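Local coordinates for protein malonate decarboxylase subunit alpha (Acinetobacter baumannii ATCC 17978, PDB 6MPR) that probably transfers the acyl carrier protein from acetate to malonate, as the alpha subunit of the malonate decarboxylase complex, at residues G175-D180 with F229-L234; D180-I185 with A345-R350; W298-N301 with T305-P308; E328-V331 with V337-T340; D549-S554 with Y558-K563. One frame throughout, in Å; residues are numbered along the deposited sequence. Where two conformers were deposited one is given.

Contact 1. Residues G175-D180 with F229-L234; sequences GPSTED and FYIEPL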
# COMPACT_ATOMS: atom_id res chain seq x y z
N GLY A 175 11.41 -18.39 1.13
CA GLY A 175 10.37 -19.40 1.22
C GLY A 175 9.11 -18.95 1.95
O GLY A 175 8.65 -17.81 1.80
N PRO A 176 8.53 -19.85 2.75
CA PRO A 176 7.31 -19.48 3.50
C PRO A 176 7.50 -18.28 4.40
O PRO A 176 6.53 -17.57 4.69
CB PRO A 176 7.00 -20.74 4.32
CG PRO A 176 7.65 -21.86 3.53
CD PRO A 176 8.89 -21.27 2.91
N SER A 177 8.73 -17.99 4.83
CA SER A 177 8.97 -16.87 5.74
C SER A 177 9.56 -15.66 5.03
O SER A 177 10.34 -14.90 5.63
CB SER A 177 9.86 -17.32 6.90
OG SER A 177 9.16 -18.25 7.68
N THR A 178 9.22 -15.48 3.75
CA THR A 178 9.63 -14.29 3.01
C THR A 178 9.23 -13.01 3.75
O THR A 178 10.06 -12.12 3.95
CB THR A 178 9.03 -14.34 1.60
OG1 THR A 178 9.62 -15.43 0.87
CG2 THR A 178 9.30 -13.04 0.86
N GLU A 179 7.97 -12.93 4.20
CA GLU A 179 7.51 -11.83 5.05
C GLU A 179 7.89 -10.45 4.52
O GLU A 179 7.54 -10.11 3.38
CB GLU A 179 8.04 -12.00 6.49
CG GLU A 179 7.34 -13.16 7.26
CD GLU A 179 7.76 -13.25 8.74
OE1 GLU A 179 7.44 -12.32 9.53
OE2 GLU A 179 8.43 -14.24 9.10
N ASP A 180 8.59 -9.65 5.35
CA ASP A 180 8.96 -8.27 5.00
C ASP A 180 10.20 -8.18 4.13
O ASP A 180 10.47 -7.09 3.61
CB ASP A 180 9.26 -7.40 6.25
CG ASP A 180 8.34 -7.65 7.44
OD1 ASP A 180 7.94 -8.80 7.71
OD2 ASP A 180 8.06 -6.68 8.17
N PHE A 229 17.34 -19.46 12.04
CA PHE A 229 16.72 -18.21 12.47
C PHE A 229 15.52 -18.48 13.38
O PHE A 229 14.78 -19.45 13.22
CB PHE A 229 16.31 -17.33 11.26
CG PHE A 229 15.19 -17.87 10.38
CD1 PHE A 229 13.85 -17.83 10.78
CD2 PHE A 229 15.48 -18.34 9.10
CE1 PHE A 229 12.84 -18.30 9.95
CE2 PHE A 229 14.49 -18.82 8.27
CZ PHE A 229 13.15 -18.80 8.69
N TYR A 230 15.40 -17.62 14.39
CA TYR A 230 14.36 -17.74 15.40
C TYR A 230 13.00 -17.39 14.84
O TYR A 230 12.85 -16.39 14.12
CB TYR A 230 14.68 -16.82 16.57
CG TYR A 230 13.69 -16.86 17.70
CD1 TYR A 230 13.76 -17.84 18.67
CD2 TYR A 230 12.65 -15.92 17.79
CE1 TYR A 230 12.86 -17.89 19.71
CE2 TYR A 230 11.74 -15.97 18.84
CZ TYR A 230 11.85 -16.96 19.79
OH TYR A 230 10.96 -17.03 20.84
N ILE A 231 11.99 -18.18 15.20
CA ILE A 231 10.61 -17.87 14.87
C ILE A 231 9.70 -18.68 15.79
O ILE A 231 9.94 -19.86 16.02
CB ILE A 231 10.32 -18.14 13.37
CG1 ILE A 231 8.85 -17.85 13.06
CG2 ILE A 231 10.70 -19.56 12.97
CD1 ILE A 231 8.56 -17.84 11.56
N GLU A 232 8.63 -18.00 16.33
CA GLU A 232 7.60 -18.54 17.22
C GLU A 232 6.30 -18.78 16.48
O GLU A 232 6.00 -18.11 15.50
CB GLU A 232 7.28 -17.57 18.36
CG GLU A 232 8.40 -17.12 19.21
CD GLU A 232 7.85 -16.30 20.36
OE1 GLU A 232 7.23 -16.90 21.27
OE2 GLU A 232 8.00 -15.07 20.34
N PRO A 233 5.44 -19.70 16.97
CA PRO A 233 4.10 -19.83 16.41
C PRO A 233 3.18 -18.75 16.94
O PRO A 233 2.54 -18.93 17.99
CB PRO A 233 3.65 -21.23 16.87
CG PRO A 233 4.39 -21.45 18.14
CD PRO A 233 5.73 -20.75 17.98
N LEU A 234 3.08 -17.64 16.23
CA LEU A 234 2.29 -16.50 16.69
C LEU A 234 0.89 -16.46 16.10
O LEU A 234 0.10 -15.59 16.49
CB LEU A 234 3.03 -15.20 16.35
CG LEU A 234 4.43 -15.07 16.96
CD1 LEU A 234 5.10 -13.81 16.43
CD2 LEU A 234 4.36 -15.05 18.49
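Ser-177 meets the 229-234 loop with both of its side-chain atoms. Its CB lies 4.0 Å from Phe-229 CZ, the far atom of the ring, which it approaches obliquely. Its OG reaches Ile-231, standing 3.9 Å from CD1. That same methyl also has a looser neighbour, Glu-179 OE2, at 4.4 Å from Ile-231 CD1. These are van der Waals contacts, and the two segments bury little of each other: the backbones stay well apart, with 9.3 Å between the CA atoms of Ser-177 and Ile-231, and the side chains bridge the interval. Ile-231 does this by stretching out, CG1 opposite its backbone N (chi1 178°) and the chain extended again at the next bond, which carries CD1 across to Ser-177 OG.

Behind this first shell, the turn that presents Ser-177 is closed on itself. Gly-175 O accepts two bonds from Thr-178, one from the backbone N at 3.1 Å and one from OG1 at 2.7 Å, the hydroxyl lying in the carbonyl plane on a lone pair. Gly-175 has the positive phi that suits a glycine at the start of this turn. The carboxylate of Glu-179 is held by a salt bridge to Arg-350 and by the backbone N atoms of Gln-69 and Lys-70, while Asn-200 and Asp-73 bind the N-H groups of Phe-229 and Tyr-230.

The contact joins the loop between strand 172-173 and helix 181-189 to the long connection running from strand 221-224, in the parallel sheet, to helix 244-261.

Contact 2. Residues D180-I185 with A345-R350; sequences DSPALI and ALRSNR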
# COMPACT_ATOMS: atom_id res chain seq x y z
N ASP A 180 8.59 -9.65 5.35
CA ASP A 180 8.96 -8.27 5.00
C ASP A 180 10.20 -8.18 4.13
O ASP A 180 10.47 -7.09 3.61
CB ASP A 180 9.26 -7.40 6.25
CG ASP A 180 8.34 -7.65 7.44
OD1 ASP A 180 7.94 -8.80 7.71
OD2 ASP A 180 8.06 -6.68 8.17
N SER A 181 10.96 -9.25 3.97
CA SER A 181 12.33 -9.09 3.47
C SER A 181 12.42 -8.37 2.13
O SER A 181 13.28 -7.47 2.00
CB SER A 181 13.01 -10.47 3.43
OG SER A 181 13.12 -10.97 4.75
N PRO A 182 11.61 -8.67 1.11
CA PRO A 182 11.78 -7.95 -0.16
C PRO A 182 11.53 -6.45 -0.03
O PRO A 182 12.20 -5.66 -0.69
CB PRO A 182 10.75 -8.62 -1.09
CG PRO A 182 10.44 -9.93 -0.44
CD PRO A 182 10.51 -9.65 1.03
N ALA A 183 10.59 -6.05 0.83
CA ALA A 183 10.28 -4.63 0.98
C ALA A 183 11.38 -3.91 1.75
O ALA A 183 11.58 -2.71 1.53
CB ALA A 183 8.95 -4.45 1.72
N LEU A 184 12.07 -4.61 2.65
CA LEU A 184 13.14 -3.98 3.43
C LEU A 184 14.44 -3.91 2.64
O LEU A 184 15.22 -2.96 2.80
CB LEU A 184 13.37 -4.76 4.73
CG LEU A 184 12.19 -4.96 5.67
CD1 LEU A 184 12.57 -5.87 6.84
CD2 LEU A 184 11.64 -3.62 6.16
N ILE A 185 14.72 -4.93 1.82
CA ILE A 185 16.02 -5.00 1.15
C ILE A 185 16.08 -4.07 -0.05
O ILE A 185 17.10 -3.39 -0.26
CB ILE A 185 16.33 -6.45 0.76
CG1 ILE A 185 16.59 -7.28 2.03
CG2 ILE A 185 17.53 -6.52 -0.19
CD1 ILE A 185 16.71 -8.78 1.77
N ALA A 345 6.60 -24.55 -2.27
CA ALA A 345 6.47 -23.93 -0.95
C ALA A 345 5.77 -22.57 -1.00
O ALA A 345 5.86 -21.82 -1.98
CB ALA A 345 7.85 -23.76 -0.31
N LEU A 346 5.07 -22.25 0.10
CA LEU A 346 4.43 -20.95 0.29
C LEU A 346 5.37 -19.80 -0.05
O LEU A 346 6.57 -19.85 0.24
CB LEU A 346 3.99 -20.82 1.76
CG LEU A 346 3.37 -19.50 2.25
CD1 LEU A 346 2.02 -19.23 1.58
CD2 LEU A 346 3.23 -19.47 3.79
N ARG A 347 4.80 -18.74 -0.64
CA ARG A 347 5.47 -17.44 -0.79
C ARG A 347 4.60 -16.42 -0.04
O ARG A 347 3.57 -15.97 -0.56
CB ARG A 347 5.65 -17.06 -2.26
CG ARG A 347 5.88 -15.60 -2.56
CD ARG A 347 7.36 -15.19 -2.66
NE ARG A 347 7.46 -13.78 -3.06
CZ ARG A 347 8.59 -13.08 -3.20
NH1 ARG A 347 9.78 -13.64 -2.98
NH2 ARG A 347 8.52 -11.80 -3.56
N SER A 348 4.99 -16.11 1.19
CA SER A 348 4.37 -14.99 1.87
C SER A 348 4.95 -13.69 1.34
O SER A 348 6.00 -13.66 0.68
CB SER A 348 4.58 -15.08 3.37
OG SER A 348 5.96 -15.24 3.65
N ASN A 349 4.25 -12.60 1.62
CA ASN A 349 4.73 -11.29 1.21
C ASN A 349 3.95 -10.29 2.06
O ASN A 349 2.81 -9.97 1.73
CB ASN A 349 4.50 -11.09 -0.29
CG ASN A 349 5.06 -9.78 -0.81
OD1 ASN A 349 5.08 -8.77 -0.10
ND2 ASN A 349 5.50 -9.79 -2.07
N ARG A 350 4.57 -9.82 3.15
CA ARG A 350 3.80 -9.00 4.10
C ARG A 350 3.38 -7.68 3.47
O ARG A 350 2.24 -7.22 3.69
CB ARG A 350 4.59 -8.77 5.40
CG ARG A 350 3.87 -7.80 6.38
CD ARG A 350 4.36 -7.95 7.83
NE ARG A 350 3.76 -9.12 8.47
CZ ARG A 350 4.42 -10.23 8.81
NH1 ARG A 350 5.72 -10.32 8.60
NH2 ARG A 350 3.77 -11.25 9.37
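Asp-180 and Arg-350 form the tight part of this contact, a salt bridge made by one oxygen and one nitrogen. Arg-350 NH1 donates to Asp-180 OD1 at 2.8 Å with an N-H...O angle of 147°. The acceptor lies almost exactly in the guanidinium plane, at its edge; seen from the acid, the nitrogen comes to the syn side but 23° out of the carboxylate plane. The two flat groups are thus well twisted, 54° apart, as a single-bond bridge allows. The side chains run side by side in the same direction. The extended first two torsions of Arg-350 lay its CD 3.7 Å from Asp-180 OD1, and the bend at the third swings the guanidinium round to bring NH1 to that oxygen. NH1 also bridges to Glu-179 OE1, and Asp-180 OD2 is bound by Tyr-147 OH, so the acid is gripped at both oxygens.

The other half is slack. Pro-182 and Arg-347 slide past each other in opposite directions and touch at one point, Pro-182 CG to Arg-347 NH2 at 4.1 Å, with Pro-182 only partly buried. The guanidinium of Arg-347 is committed to acids outside the two segments: NH1 to Asp-213, and NE to Glu-186 of the second subunit, so this side belongs to the dimer interface.

Both segments meet where loops turn into helices. Asp-180 lies at the approach to helix 181-189, and Asn-349 is the N-cap of helix 350-359, its OD1 accepting from Met-352 N; the arrangement is that of two helix beginnings tied together by a buried ion pair.

Contact 3. Residues W298-N301 with T305-P308; sequences WTLN and TLIP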
# COMPACT_ATOMS: atom_id res chain seq x y z
N TRP A 298 -9.22 -14.55 1.43
CA TRP A 298 -8.64 -14.11 2.68
C TRP A 298 -7.25 -13.50 2.49
O TRP A 298 -6.47 -13.92 1.63
CB TRP A 298 -8.53 -15.29 3.66
CG TRP A 298 -9.85 -15.93 4.03
CD1 TRP A 298 -10.69 -16.65 3.22
CD2 TRP A 298 -10.44 -15.93 5.33
NE1 TRP A 298 -11.78 -17.09 3.94
CE2 TRP A 298 -11.64 -16.67 5.24
CE3 TRP A 298 -10.07 -15.38 6.56
CZ2 TRP A 298 -12.48 -16.87 6.34
CZ3 TRP A 298 -10.91 -15.58 7.65
CH2 TRP A 298 -12.09 -16.33 7.54
N THR A 299 -6.96 -12.49 3.31
CA THR A 299 -5.60 -12.06 3.59
C THR A 299 -5.32 -12.48 5.02
O THR A 299 -5.90 -11.92 5.96
CB THR A 299 -5.42 -10.55 3.40
OG1 THR A 299 -6.36 -9.86 4.23
CG2 THR A 299 -5.65 -10.17 1.95
N LEU A 300 -4.47 -13.49 5.18
CA LEU A 300 -4.36 -14.17 6.47
C LEU A 300 -3.12 -15.05 6.47
O LEU A 300 -2.76 -15.60 5.43
CB LEU A 300 -5.61 -15.03 6.74
CG LEU A 300 -5.89 -15.40 8.20
CD1 LEU A 300 -6.61 -14.24 8.88
CD2 LEU A 300 -6.72 -16.66 8.25
N ASN A 301 -2.49 -15.22 7.64
CA ASN A 301 -1.50 -16.28 7.73
C ASN A 301 -2.21 -17.63 7.74
O ASN A 301 -3.44 -17.71 7.82
CB ASN A 301 -0.61 -16.07 8.95
CG ASN A 301 0.53 -15.11 8.67
OD1 ASN A 301 0.55 -14.46 7.62
ND2 ASN A 301 1.47 -15.01 9.60
N THR A 305 -6.48 -22.94 12.80
CA THR A 305 -7.91 -22.96 13.06
C THR A 305 -8.74 -22.73 11.81
O THR A 305 -9.97 -22.90 11.87
CB THR A 305 -8.29 -21.92 14.12
OG1 THR A 305 -7.85 -20.62 13.72
CG2 THR A 305 -7.68 -22.29 15.46
N LEU A 306 -8.12 -22.35 10.68
CA LEU A 306 -8.83 -22.27 9.41
C LEU A 306 -8.90 -23.61 8.68
O LEU A 306 -9.60 -23.71 7.67
CB LEU A 306 -8.18 -21.22 8.49
CG LEU A 306 -9.02 -20.66 7.34
CD1 LEU A 306 -10.18 -19.84 7.90
CD2 LEU A 306 -8.14 -19.79 6.42
N ILE A 307 -8.21 -24.65 9.16
CA ILE A 307 -8.19 -25.92 8.44
C ILE A 307 -9.59 -26.48 8.16
O ILE A 307 -9.86 -26.86 7.02
CB ILE A 307 -7.27 -26.92 9.16
CG1 ILE A 307 -5.81 -26.46 9.04
CG2 ILE A 307 -7.44 -28.33 8.58
CD1 ILE A 307 -4.83 -27.33 9.80
N PRO A 308 -10.51 -26.54 9.13
CA PRO A 308 -11.83 -27.10 8.80
C PRO A 308 -12.57 -26.29 7.74
O PRO A 308 -13.23 -26.86 6.86
CB PRO A 308 -12.55 -27.09 10.16
CG PRO A 308 -11.44 -27.22 11.16
CD PRO A 308 -10.36 -26.34 10.59
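The beta-alpha-beta unit made of strand 297-299, helix 307-311 and strand 317-319 is packed together by Leu-306, on the approach to helix 307-311, which sits against Trp-298 and Leu-300. One methyl of the leucine goes to each partner. Leu-306 CD1 lies over a face of the indole, 4.1 Å from the centroid of the six-membered ring of Trp-298 and 16° off its normal, a CH-pi contact; its nearest ring atoms are Trp-298 CH2 at 4.0 Å and, beside it, CZ2, so it is offset toward the rim. Leu-306 CD2 touches Leu-300 CD2 at 3.9 Å. The leucine's CG is turned opposite its backbone N (chi1 -160°), which sends the branched end toward the strand.

In the unit, the parallel strands 297-299 and 317-319 are neighbours, and the connection between them packs on the first strand through this residue. Trp-298 and Leu-300 both direct their CB atoms to the helix side, while Thr-299 between them faces the other way and packs on Val-152 of the second subunit. The indole is further fixed by NE1 bonding to Cys-295 O and by an edge-to-face stack with His-268. Glu-278, on helix 272-287, packs against Leu-306.

Contact 4. Residues E328-V331 with V337-T340; sequences EKYV and VFFT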
# COMPACT_ATOMS: atom_id res chain seq x y z
N GLU A 328 3.51 -25.82 7.08
CA GLU A 328 4.14 -25.72 5.76
C GLU A 328 3.74 -26.87 4.85
O GLU A 328 3.52 -26.67 3.65
CB GLU A 328 5.65 -25.65 5.92
CG GLU A 328 6.12 -24.50 6.79
CD GLU A 328 6.12 -24.82 8.30
OE1 GLU A 328 5.71 -25.94 8.70
OE2 GLU A 328 6.52 -23.93 9.08
N LYS A 329 3.66 -28.09 5.38
CA LYS A 329 3.34 -29.24 4.53
C LYS A 329 1.87 -29.25 4.13
O LYS A 329 1.53 -29.66 3.02
CB LYS A 329 3.72 -30.54 5.24
N TYR A 330 0.98 -28.81 5.03
CA TYR A 330 -0.43 -28.63 4.69
C TYR A 330 -0.58 -27.59 3.59
O TYR A 330 -1.27 -27.82 2.58
CB TYR A 330 -1.21 -28.20 5.93
CG TYR A 330 -2.68 -27.94 5.69
CD1 TYR A 330 -3.57 -28.99 5.58
CD2 TYR A 330 -3.17 -26.64 5.58
CE1 TYR A 330 -4.91 -28.76 5.36
CE2 TYR A 330 -4.51 -26.40 5.36
CZ TYR A 330 -5.38 -27.46 5.25
OH TYR A 330 -6.72 -27.25 5.05
N VAL A 331 0.04 -26.43 3.77
CA VAL A 331 -0.03 -25.40 2.74
C VAL A 331 0.47 -25.94 1.41
O VAL A 331 -0.14 -25.72 0.37
CB VAL A 331 0.77 -24.15 3.17
CG1 VAL A 331 0.93 -23.21 1.96
CG2 VAL A 331 0.07 -23.46 4.36
N VAL A 337 -5.49 -23.25 -2.98
CA VAL A 337 -5.95 -22.23 -2.05
C VAL A 337 -4.87 -21.19 -1.77
O VAL A 337 -5.15 -19.99 -1.79
CB VAL A 337 -6.43 -22.89 -0.74
CG1 VAL A 337 -6.80 -21.83 0.29
CG2 VAL A 337 -7.62 -23.79 -1.06
N PHE A 338 -3.64 -21.63 -1.52
CA PHE A 338 -2.53 -20.77 -1.11
C PHE A 338 -1.68 -20.36 -2.31
O PHE A 338 -1.80 -20.91 -3.41
CB PHE A 338 -1.66 -21.48 -0.06
CG PHE A 338 -2.39 -21.76 1.25
CD1 PHE A 338 -2.48 -20.77 2.22
CD2 PHE A 338 -2.99 -22.98 1.48
CE1 PHE A 338 -3.15 -20.99 3.41
CE2 PHE A 338 -3.68 -23.22 2.68
CZ PHE A 338 -3.76 -22.22 3.64
N PHE A 339 -0.80 -19.38 -2.08
CA PHE A 339 0.15 -18.94 -3.10
C PHE A 339 1.47 -19.69 -2.88
O PHE A 339 2.16 -19.45 -1.89
CB PHE A 339 0.34 -17.42 -3.06
CG PHE A 339 -0.86 -16.66 -3.59
CD1 PHE A 339 -1.97 -16.44 -2.78
CD2 PHE A 339 -0.88 -16.19 -4.91
CE1 PHE A 339 -3.09 -15.74 -3.27
CE2 PHE A 339 -1.99 -15.49 -5.40
CZ PHE A 339 -3.09 -15.27 -4.57
N THR A 340 1.81 -20.58 -3.80
CA THR A 340 2.98 -21.44 -3.64
C THR A 340 3.83 -21.36 -4.90
O THR A 340 3.31 -21.15 -6.00
CB THR A 340 2.58 -22.90 -3.39
OG1 THR A 340 1.86 -23.41 -4.51
CG2 THR A 340 1.73 -23.02 -2.12
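Val-331 and Phe-338 cross at about a right angle, and the valine lays both methyls on one face of the ring, CG2 over the centre and CG1 over the CG end. Val-331 CG2 stands 4.0 Å from the Phe-338 ring centroid and only 5° off the normal, a CH-pi contact with nearly ideal placement. Val-331 CG1 reaches back to the root of the ring, 3.7 Å from Phe-338 CG and equally near CB. This split follows from the valine rotamer: CG1 is opposite the backbone N (chi1 168°), so the other methyl takes the place beside that N and falls over the ring. On the opposite face lies the phenylalanine's own neighbour Val-337, whose CG1 is 4.1 Å above the plane and displaced toward the rim; the ring is therefore clamped between two valines.

Two lesser contacts flank the clamp. Tyr-330 comes obliquely to the ring, its CE2 4.2 Å from Phe-338 CE2, with its OH bonded to Glu-311. Thr-340 offers its methyl, CG2 being 4.1 Å from Val-331 O, while CG1 of the same valine is almost as close.

Phe-338 also packs on Ile-310 and Val-318, from helix 307-311 and strand 317-319, and Val-337 meets Trp-20 of the second subunit. The arrangement is a buried apolar cluster in which a chain returning from helix 328-332 lays an aromatic side chain against that helix, beside strand 317-319, outermost in the mixed sheet within this chain.

Contact 5. Residues D549-S554 with Y558-K563; sequences DLVTWS and YQPPAK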
# COMPACT_ATOMS: atom_id res chain seq x y z
N ASP A 549 -7.66 -32.36 17.11
CA ASP A 549 -8.75 -32.31 16.15
C ASP A 549 -8.31 -31.60 14.87
O ASP A 549 -8.72 -32.00 13.76
CB ASP A 549 -9.95 -31.60 16.76
CG ASP A 549 -10.82 -32.54 17.59
OD1 ASP A 549 -10.49 -33.74 17.69
OD2 ASP A 549 -11.83 -32.06 18.14
N LEU A 550 -7.48 -30.56 14.99
CA LEU A 550 -6.96 -29.90 13.80
C LEU A 550 -6.04 -30.82 13.02
O LEU A 550 -6.08 -30.84 11.78
CB LEU A 550 -6.23 -28.61 14.19
CG LEU A 550 -7.14 -27.50 14.77
CD1 LEU A 550 -6.33 -26.30 15.19
CD2 LEU A 550 -8.21 -27.11 13.77
N VAL A 551 -5.22 -31.61 13.72
CA VAL A 551 -4.37 -32.57 13.03
C VAL A 551 -5.21 -33.55 12.23
O VAL A 551 -4.94 -33.84 11.06
CB VAL A 551 -3.46 -33.31 14.03
CG1 VAL A 551 -2.67 -34.39 13.32
CG2 VAL A 551 -2.54 -32.33 14.72
N THR A 552 -6.25 -34.10 12.88
CA THR A 552 -7.16 -35.01 12.20
C THR A 552 -7.79 -34.35 10.98
O THR A 552 -7.81 -34.93 9.89
CB THR A 552 -8.22 -35.48 13.19
OG1 THR A 552 -7.58 -36.19 14.27
CG2 THR A 552 -9.25 -36.41 12.52
N TRP A 553 -8.30 -33.13 11.15
CA TRP A 553 -8.91 -32.39 10.04
C TRP A 553 -7.94 -32.24 8.87
O TRP A 553 -8.35 -32.27 7.70
CB TRP A 553 -9.36 -31.01 10.52
CG TRP A 553 -10.80 -30.91 10.95
CD1 TRP A 553 -11.27 -30.78 12.22
CD2 TRP A 553 -11.95 -30.86 10.09
NE1 TRP A 553 -12.65 -30.69 12.22
CE2 TRP A 553 -13.09 -30.73 10.93
CE3 TRP A 553 -12.14 -30.93 8.71
CZ2 TRP A 553 -14.38 -30.65 10.42
CZ3 TRP A 553 -13.43 -30.86 8.20
CH2 TRP A 553 -14.53 -30.73 9.05
N SER A 554 -6.66 -32.06 9.16
CA SER A 554 -5.64 -31.86 8.14
C SER A 554 -5.14 -33.15 7.53
O SER A 554 -4.17 -33.12 6.77
CB SER A 554 -4.44 -31.13 8.76
OG SER A 554 -3.69 -32.06 9.52
N TYR A 558 -0.90 -31.21 9.24
CA TYR A 558 -0.51 -30.22 10.24
C TYR A 558 0.32 -30.88 11.33
O TYR A 558 -0.09 -31.89 11.91
CB TYR A 558 -1.75 -29.55 10.84
CG TYR A 558 -1.46 -28.63 12.01
CD1 TYR A 558 -0.47 -27.67 11.93
CD2 TYR A 558 -2.17 -28.74 13.20
CE1 TYR A 558 -0.19 -26.83 13.01
CE2 TYR A 558 -1.90 -27.90 14.28
CZ TYR A 558 -0.90 -26.96 14.18
OH TYR A 558 -0.63 -26.12 15.25
N GLN A 559 1.50 -30.32 11.61
CA GLN A 559 2.44 -30.87 12.58
C GLN A 559 2.65 -29.82 13.67
O GLN A 559 3.49 -28.93 13.51
CB GLN A 559 3.76 -31.24 11.91
CG GLN A 559 3.59 -32.09 10.67
CD GLN A 559 4.91 -32.35 9.96
OE1 GLN A 559 5.58 -33.35 10.23
NE2 GLN A 559 5.30 -31.45 9.05
N PRO A 560 1.90 -29.89 14.77
CA PRO A 560 1.94 -28.82 15.78
C PRO A 560 3.33 -28.64 16.35
O PRO A 560 4.03 -29.63 16.65
CB PRO A 560 0.97 -29.31 16.86
CG PRO A 560 0.10 -30.31 16.17
CD PRO A 560 0.91 -30.93 15.09
N PRO A 561 3.79 -27.40 16.50
CA PRO A 561 5.09 -27.16 17.13
C PRO A 561 5.03 -27.44 18.63
O PRO A 561 3.98 -27.70 19.22
CB PRO A 561 5.35 -25.68 16.84
CG PRO A 561 4.01 -25.07 16.62
CD PRO A 561 3.16 -26.16 16.00
N ALA A 562 6.21 -27.36 19.26
CA ALA A 562 6.35 -27.70 20.68
C ALA A 562 5.37 -26.94 21.57
O ALA A 562 4.93 -27.47 22.60
CB ALA A 562 7.78 -27.43 21.13
N LYS A 563 5.02 -25.71 21.21
CA LYS A 563 4.08 -24.94 22.03
C LYS A 563 2.72 -25.62 22.11
O LYS A 563 2.02 -25.50 23.12
CB LYS A 563 3.95 -23.52 21.47
CG LYS A 563 3.16 -22.58 22.34
CD LYS A 563 3.18 -21.17 21.79
CE LYS A 563 2.39 -20.23 22.68
NZ LYS A 563 2.97 -20.12 24.05
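The ring of Tyr-558 is met obliquely from the helix by Leu-550 and Val-551, both at the same atom: Tyr-558 CD2 is 3.9 Å from Val-551 CG2 and 4.2 Å from Leu-550 CB. On one face of the ring lies Pro-560, its N 4.0 Å above the Tyr-558 plane and over the ring centre, so the chain folds across its own aromatic residue. Val-551 CG2 also presses on the proline, 3.6 Å from Pro-560 CG, the two side chains crossing at about a right angle. One methyl is thus wedged against both tyrosine and proline.

Ser-554 supplies the polar half. Its OG accepts from Tyr-558 N at 2.9 Å in a nearly straight bond (167°) and donates to Val-551 O at 2.7 Å, tilted 25° out of that carbonyl plane. With chi1 at 77°, OG sits between the backbone N and the carbonyl carbon of its own residue, and from there one hydroxyl serves both ends. It thereby links a carbonyl of the last helical turn to the chain that leaves the helix, and fixes where Tyr-558 starts. Tyr-558 CB lies close by.

The contact folds the tail after helix 547-553 back along that helix. Helix 547-553 itself packs on helix 307-311 through Leu-550 and Trp-553, while the tail touches Met-327 in the loop before helix 328-332.

Contacts 3 and 4 are wholly buried and apolar, each built on a methyl over an aromatic face, and both pack around helix 307-311 and strand 317-319. Contact 5 lies farther out, about 23 Å from the chain centre to its own centre, where partly exposed residues and a serine hydroxyl bonded on two sides share the work; it touches contact 3 through Trp-553, and contact 4 through Ser-554. Contacts 1 and 2 share Asp-180 and interlock in sequence, but only contact 2 is held by charge; contact 1 is van der Waals across its segments, with polar bonds around it. Contacts 2 and 4 are joined by a probable Arg-347 N to Phe-339 O bond, and both reach the second subunit.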